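Local coordinates for protein Cry23AA1 (Bacillus thuringiensis, PDB 4RHZ) that forms a binary crystal-toxin complex with Cry37Aa1, binds zinc and, as an aerolysin-family protein, probably forms pores in membranes, at residues Asn5-Ile10 with Val23-Asp28; Phe73-Thr78 with His132-Ser137. All blocks are in the same frame, centred on the assembly; numbering follows the deposited sequence. Where two conformers were deposited one is given.

Interaction 1 (Asn5-Ile10 with Val23-Asp28); sequences NIQDEI and VKSTYD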
loop_
_atom_site.group_PDB
_atom_site.type_symbol
_atom_site.label_atom_id
_atom_site.label_comp_id
_atom_site.label_asym_id
_atom_site.label_seq_id
_atom_site.Cartn_x
_atom_site.Cartn_y
_atom_site.Cartn_z
ATOM N N ASN A 5 -20.793 -25.763 0.339
ATOM C CA ASN A 5 -22.204 -25.848 -0.135
ATOM C C ASN A 5 -23.079 -26.583 0.947
ATOM O O ASN A 5 -22.876 -27.757 1.155
ATOM C CB ASN A 5 -22.234 -26.589 -1.477
ATOM C CG ASN A 5 -23.621 -26.630 -2.080
ATOM O OD1 ASN A 5 -24.582 -27.016 -1.409
ATOM N ND2 ASN A 5 -23.747 -26.206 -3.336
ATOM N N ILE A 6 -23.923 -25.864 1.689
ATOM C CA ILE A 6 -24.719 -26.417 2.764
ATOM C C ILE A 6 -25.458 -27.705 2.294
ATOM O O ILE A 6 -25.247 -28.786 2.858
ATOM C CB ILE A 6 -25.728 -25.423 3.279
ATOM C CG1 ILE A 6 -25.017 -24.196 3.871
ATOM C CG2 ILE A 6 -26.658 -26.072 4.394
ATOM C CD1 ILE A 6 -24.018 -24.564 4.908
ATOM N N GLN A 7 -26.183 -27.588 1.173
ATOM C CA GLN A 7 -26.825 -28.705 0.572
ATOM C C GLN A 7 -25.928 -29.865 0.321
ATOM O O GLN A 7 -26.332 -30.989 0.664
ATOM C CB GLN A 7 -27.680 -28.326 -0.634
ATOM C CG GLN A 7 -28.938 -27.619 -0.187
ATOM C CD GLN A 7 -29.935 -27.442 -1.319
ATOM O OE1 GLN A 7 -29.732 -26.597 -2.188
ATOM N NE2 GLN A 7 -31.065 -28.200 -1.284
ATOM N N ASP A 8 -24.743 -29.678 -0.267
ATOM C CA ASP A 8 -23.896 -30.845 -0.540
ATOM C C ASP A 8 -23.484 -31.484 0.788
ATOM O O ASP A 8 -23.202 -32.672 0.833
ATOM C CB ASP A 8 -22.606 -30.499 -1.299
ATOM C CG ASP A 8 -22.846 -30.021 -2.760
ATOM O OD1 ASP A 8 -23.898 -30.307 -3.420
ATOM O OD2 ASP A 8 -21.918 -29.373 -3.274
ATOM N N GLU A 9 -23.336 -30.699 1.843
ATOM C CA GLU A 9 -22.815 -31.248 3.080
ATOM C C GLU A 9 -24.006 -31.967 3.829
ATOM O O GLU A 9 -23.780 -32.991 4.499
ATOM C CB GLU A 9 -22.221 -30.222 4.019
ATOM C CG GLU A 9 -20.953 -29.456 3.594
ATOM C CD GLU A 9 -19.816 -30.293 3.169
ATOM O OE1 GLU A 9 -19.633 -31.384 3.773
ATOM O OE2 GLU A 9 -19.099 -29.858 2.211
ATOM N N ILE A 10 -25.234 -31.443 3.680
ATOM C CA ILE A 10 -26.427 -32.175 4.086
ATOM C C ILE A 10 -26.510 -33.465 3.251
ATOM O O ILE A 10 -26.788 -34.521 3.745
ATOM C CB ILE A 10 -27.692 -31.376 3.861
ATOM C CG1 ILE A 10 -27.821 -30.294 4.881
ATOM C CG2 ILE A 10 -28.912 -32.284 3.947
ATOM C CD1 ILE A 10 -27.454 -30.697 6.225
ATOM N N VAL A 23 -30.322 -38.367 -2.143
ATOM C CA VAL A 23 -30.814 -37.413 -1.154
ATOM C C VAL A 23 -31.419 -36.166 -1.806
ATOM O O VAL A 23 -30.878 -35.613 -2.803
ATOM C CB VAL A 23 -29.707 -36.889 -0.263
ATOM C CG1 VAL A 23 -30.222 -35.770 0.684
ATOM C CG2 VAL A 23 -28.981 -37.994 0.472
ATOM N N LYS A 24 -32.554 -35.742 -1.273
ATOM C CA LYS A 24 -33.135 -34.520 -1.702
ATOM C C LYS A 24 -33.441 -33.659 -0.480
ATOM O O LYS A 24 -34.170 -34.152 0.465
ATOM C CB LYS A 24 -34.393 -34.810 -2.473
ATOM C CG LYS A 24 -34.715 -33.748 -3.466
ATOM C CD LYS A 24 -35.763 -32.832 -2.926
ATOM C CE LYS A 24 -37.095 -33.099 -3.641
ATOM N NZ LYS A 24 -37.672 -31.770 -4.061
ATOM N N SER A 25 -32.837 -32.451 -0.448
ATOM C CA SER A 25 -33.079 -31.443 0.617
ATOM C C SER A 25 -33.797 -30.184 0.134
ATOM O O SER A 25 -33.701 -29.828 -0.996
ATOM C CB SER A 25 -31.786 -31.025 1.371
ATOM O OG SER A 25 -30.676 -30.652 0.521
ATOM N N THR A 26 -34.446 -29.476 1.035
ATOM C CA THR A 26 -35.193 -28.291 0.747
ATOM C C THR A 26 -35.023 -27.434 1.962
ATOM O O THR A 26 -35.143 -27.899 3.069
ATOM C CB THR A 26 -36.683 -28.629 0.588
ATOM O OG1 THR A 26 -36.810 -29.505 -0.554
ATOM C CG2 THR A 26 -37.461 -27.408 0.244
ATOM N N TYR A 27 -34.713 -26.175 1.752
ATOM C CA TYR A 27 -34.590 -25.212 2.845
ATOM C C TYR A 27 -35.945 -25.010 3.432
ATOM O O TYR A 27 -36.890 -24.825 2.705
ATOM C CB TYR A 27 -33.954 -23.860 2.348
ATOM C CG TYR A 27 -32.459 -23.998 2.162
ATOM C CD1 TYR A 27 -31.912 -24.236 0.941
ATOM C CD2 TYR A 27 -31.597 -23.877 3.234
ATOM C CE1 TYR A 27 -30.506 -24.399 0.778
ATOM C CE2 TYR A 27 -30.226 -23.993 3.053
ATOM C CZ TYR A 27 -29.695 -24.257 1.832
ATOM O OH TYR A 27 -28.279 -24.383 1.699
ATOM N N ASP A 28 -36.040 -25.097 4.746
ATOM C CA ASP A 28 -37.291 -24.841 5.418
ATOM C C ASP A 28 -37.566 -23.325 5.360
ATOM O O ASP A 28 -36.631 -22.529 5.461
ATOM C CB ASP A 28 -37.229 -25.331 6.866
ATOM C CG ASP A 28 -38.541 -25.132 7.608
ATOM O OD1 ASP A 28 -39.534 -25.818 7.318
ATOM O OD2 ASP A 28 -38.584 -24.287 8.512
HETATM O O HOH W 1 -26.773 -25.003 -0.346
#

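Interaction 2 (Phe73-Thr78 with His132-Ser137); sequences FTWTET and HTWSDS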
loop_
_atom_site.group_PDB
_atom_site.type_symbol
_atom_site.label_atom_id
_atom_site.label_comp_id
_atom_site.label_asym_id
_atom_site.label_seq_id
_atom_site.Cartn_x
_atom_site.Cartn_y
_atom_site.Cartn_z
ATOM N N PHE A 73 1.904 20.738 -14.237
ATOM C CA PHE A 73 2.269 19.344 -14.425
ATOM C C PHE A 73 1.038 18.534 -14.712
ATOM O O PHE A 73 -0.063 18.798 -14.191
ATOM C CB PHE A 73 2.885 18.802 -13.149
ATOM C CG PHE A 73 4.166 19.451 -12.797
ATOM C CD1 PHE A 73 4.220 20.411 -11.794
ATOM C CD2 PHE A 73 5.309 19.108 -13.466
ATOM C CE1 PHE A 73 5.435 21.006 -11.451
ATOM C CE2 PHE A 73 6.534 19.698 -13.145
ATOM C CZ PHE A 73 6.593 20.650 -12.121
ATOM N N THR A 74 1.234 17.531 -15.521
ATOM C CA THR A 74 0.190 16.591 -15.702
ATOM C C THR A 74 0.717 15.156 -15.620
ATOM O O THR A 74 1.798 14.849 -16.107
ATOM C CB THR A 74 -0.537 16.903 -17.002
ATOM O OG1 THR A 74 -1.871 16.431 -16.878
ATOM C CG2 THR A 74 0.148 16.269 -18.212
ATOM N N TRP A 75 -0.061 14.273 -15.009
ATOM C CA TRP A 75 0.317 12.878 -15.020
ATOM C C TRP A 75 -0.879 11.911 -15.006
ATOM O O TRP A 75 -1.858 12.115 -14.285
ATOM C CB TRP A 75 1.262 12.583 -13.861
ATOM C CG TRP A 75 2.026 11.337 -14.062
ATOM C CD1 TRP A 75 3.016 11.104 -14.987
ATOM C CD2 TRP A 75 1.857 10.116 -13.330
ATOM N NE1 TRP A 75 3.478 9.796 -14.866
ATOM C CE2 TRP A 75 2.778 9.177 -13.855
ATOM C CE3 TRP A 75 1.022 9.731 -12.267
ATOM C CZ2 TRP A 75 2.888 7.868 -13.347
ATOM C CZ3 TRP A 75 1.127 8.423 -11.758
ATOM C CH2 TRP A 75 2.052 7.510 -12.296
ATOM N N THR A 76 -0.808 10.882 -15.832
ATOM C CA THR A 76 -1.894 9.902 -15.894
ATOM C C THR A 76 -1.413 8.575 -15.304
ATOM O O THR A 76 -0.482 7.977 -15.807
ATOM C CB THR A 76 -2.496 9.737 -17.305
ATOM O OG1 THR A 76 -1.429 9.628 -18.246
ATOM C CG2 THR A 76 -3.321 10.913 -17.676
ATOM N N GLU A 77 -1.986 8.219 -14.169
ATOM C CA GLU A 77 -1.643 6.982 -13.457
ATOM C C GLU A 77 -2.715 5.945 -13.785
ATOM O O GLU A 77 -3.913 6.257 -13.924
ATOM C CB GLU A 77 -1.633 7.177 -11.943
ATOM C CG GLU A 77 -3.058 7.385 -11.291
ATOM C CD GLU A 77 -3.074 7.037 -9.780
ATOM O OE1 GLU A 77 -1.972 7.169 -9.167
ATOM O OE2 GLU A 77 -4.138 6.628 -9.236
ATOM N N THR A 78 -2.274 4.723 -13.964
ATOM C CA THR A 78 -3.224 3.658 -14.217
ATOM C C THR A 78 -3.169 2.879 -12.968
ATOM O O THR A 78 -2.092 2.497 -12.527
ATOM C CB THR A 78 -2.899 2.805 -15.463
ATOM O OG1 THR A 78 -3.200 3.576 -16.646
ATOM C CG2 THR A 78 -3.802 1.526 -15.494
ATOM N N HIS A 132 -6.188 7.654 -13.953
ATOM C CA HIS A 132 -6.474 8.925 -13.351
ATOM C C HIS A 132 -5.455 9.947 -13.864
ATOM O O HIS A 132 -4.288 9.632 -14.122
ATOM C CB HIS A 132 -6.571 8.812 -11.825
ATOM C CG HIS A 132 -7.915 8.344 -11.343
ATOM N ND1 HIS A 132 -9.103 8.878 -11.805
ATOM C CD2 HIS A 132 -8.263 7.377 -10.461
ATOM C CE1 HIS A 132 -10.120 8.274 -11.216
ATOM N NE2 HIS A 132 -9.635 7.367 -10.391
ATOM N N THR A 133 -5.940 11.152 -14.115
ATOM C CA THR A 133 -5.085 12.205 -14.654
ATOM C C THR A 133 -4.929 13.188 -13.521
ATOM O O THR A 133 -5.914 13.812 -13.105
ATOM C CB THR A 133 -5.704 12.879 -15.902
ATOM O OG1 THR A 133 -5.758 11.907 -16.952
ATOM C CG2 THR A 133 -4.815 14.076 -16.389
ATOM N N TRP A 134 -3.722 13.227 -12.964
ATOM C CA TRP A 134 -3.329 14.254 -11.987
ATOM C C TRP A 134 -2.940 15.523 -12.786
ATOM O O TRP A 134 -2.312 15.434 -13.810
ATOM C CB TRP A 134 -2.142 13.760 -11.134
ATOM C CG TRP A 134 -2.478 12.542 -10.312
ATOM C CD1 TRP A 134 -2.578 11.267 -10.769
ATOM C CD2 TRP A 134 -2.775 12.490 -8.904
ATOM N NE1 TRP A 134 -2.938 10.420 -9.739
ATOM C CE2 TRP A 134 -3.055 11.141 -8.583
ATOM C CE3 TRP A 134 -2.857 13.446 -7.903
ATOM C CZ2 TRP A 134 -3.427 10.721 -7.296
ATOM C CZ3 TRP A 134 -3.205 13.047 -6.625
ATOM C CH2 TRP A 134 -3.500 11.678 -6.336
ATOM N N SER A 135 -3.395 16.684 -12.350
ATOM C CA SER A 135 -2.942 17.937 -12.945
ATOM C C SER A 135 -2.765 19.000 -11.859
ATOM O O SER A 135 -3.626 19.202 -11.023
ATOM C CB SER A 135 -3.902 18.378 -14.068
ATOM O OG SER A 135 -3.868 17.430 -15.137
ATOM N N ASP A 136 -1.629 19.661 -11.839
ATOM C CA ASP A 136 -1.417 20.565 -10.751
ATOM C C ASP A 136 -0.620 21.749 -11.303
ATOM O O ASP A 136 0.162 21.601 -12.272
ATOM C CB ASP A 136 -0.592 19.838 -9.658
ATOM C CG ASP A 136 -1.414 18.801 -8.833
ATOM O OD1 ASP A 136 -1.164 17.562 -8.987
ATOM O OD2 ASP A 136 -2.254 19.218 -7.999
ATOM N N SER A 137 -0.766 22.910 -10.675
ATOM C CA SER A 137 0.095 24.030 -11.033
ATOM C C SER A 137 0.170 25.006 -9.920
ATOM O O SER A 137 -0.653 24.994 -9.002
ATOM C CB SER A 137 -0.343 24.721 -12.308
ATOM O OG SER A 137 -1.588 25.237 -12.079
#

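Interaction 1 (Asn5-Ile10 with Val23-Asp28)
At one end of this elongated aerolysin-type toxin, the first turn of helix 6-18 packs across strand 22-27, which the chain reaches after a short connection following the helix. The short axes come within 8.9 Å at an angle of 138°, and three side chains, Q7, Y27 and S25, supply most of the buried surface. Q7 is the link between the other two. Its chi1 of -73° sets CG anti to its carbonyl carbon, and the chain then runs extended toward the strand. At its tip NE2 donates to OG of S25, 3.1 Å away, with S25 OG lying close to the amide plane. S25 presents its hydroxyl to the helix by holding OG in the crowded position between its backbone N and carbonyl carbon. The aliphatic part of the same glutamine lies against the tyrosine ring: Q7 CG is 3.7 Å from Y27 CE1, and the amide plane is tilted 56° from the ring. Y27 starts off to one side of the helix, yet its ring reaches back so that OH ends 3.2 Å from I6 CB. One turn along the helix, I10 adds an apolar touch, CG2 to S25 CB at 4.1 Å. I10 also leans on C175, while L173 of strand 146-179 lies against both Q7 and Y27, and F31 meets the Y27 ring edge-to-face. The start of the helix is capped by N5, whose OD1 accepts from D8 N above the carbonyl plane. A water in the plane of the Y27 ring joins the two segments at this helix start, accepting from Y27 OH at 2.6 Å and from the Q7 backbone N at 3.1 Å.

Interaction 2 (Phe73-Thr78 with His132-Ser137)
Six backbone hydrogen bonds tie 73-78 to 132-137, parts of strands 67-90 and 126-142, two for each of the antiparallel hydrogen-bonded pairs F73-D136, W75-W134 and E77-H132. The shortest runs from W134 N to W75 O at 2.5 Å, nearly along the C=O axis; its return bond, W75 N to W134 O, comes from above the carbonyl plane. Between them sit the non-hydrogen-bonded pairs, T74 with S135 and T76 with T133, whose side chains form an exposed hydroxyl-rich face. There T74 OG1, anti to its backbone N, shares a hydrogen bond of 2.8 Å with S135 OG, and T133 CG2 stands 3.8 Å from that same T74 OG1. The other face carries F73, W75, E77, H132, W134 and D136. On it the W134 ring tips toward the neighbouring strand, so that E77 CG lies in the indole plane at its edge, 3.4 Å from W134 NE1, while the E77 carboxylate is turned 71° from the ring and its OE1 takes a weak hydrogen bond from G224 N. W134 CD1 meets the edge of the W75 ring at CE3, 4.2 Å away, the two indoles crossing obliquely. E77 and H132 run side by side, with E77 CG 3.8 Å from H132 CB. The buried carboxylate of D136 is gripped by S227 and Y152 through OD1 and by S253 through OD2, and Y152 also stacks on the F73 ring. H132 binds the zinc with E130 of its own strand and H79 of the partner strand, so the pairing sets ligands from both strands round the metal. Long antiparallel strands, threonine- and serine-rich on one face, are characteristic of the aerolysin-type pore-forming fold.

The two contacts lie on opposite sides of the chain's centre, about 54 Å apart between their centres and 36 Å at their nearest atoms, yet both reach the same large sheet. Interaction 1 sets a helix against a strand near one end of the molecule, joined by side chains and a water. Interaction 2 pairs two long strands through their backbones and buries more surface, 496 against 305 Å². Both are partly buried: in 5-10 with 23-28 the two isoleucines are the buried residues, while Q7, S25 and Y27, which give most of the area, stay partly exposed; 73-78 with 132-137 separates an exposed hydroxyl face from one holding four buried side chains. Only interaction 2 contains a zinc ligand.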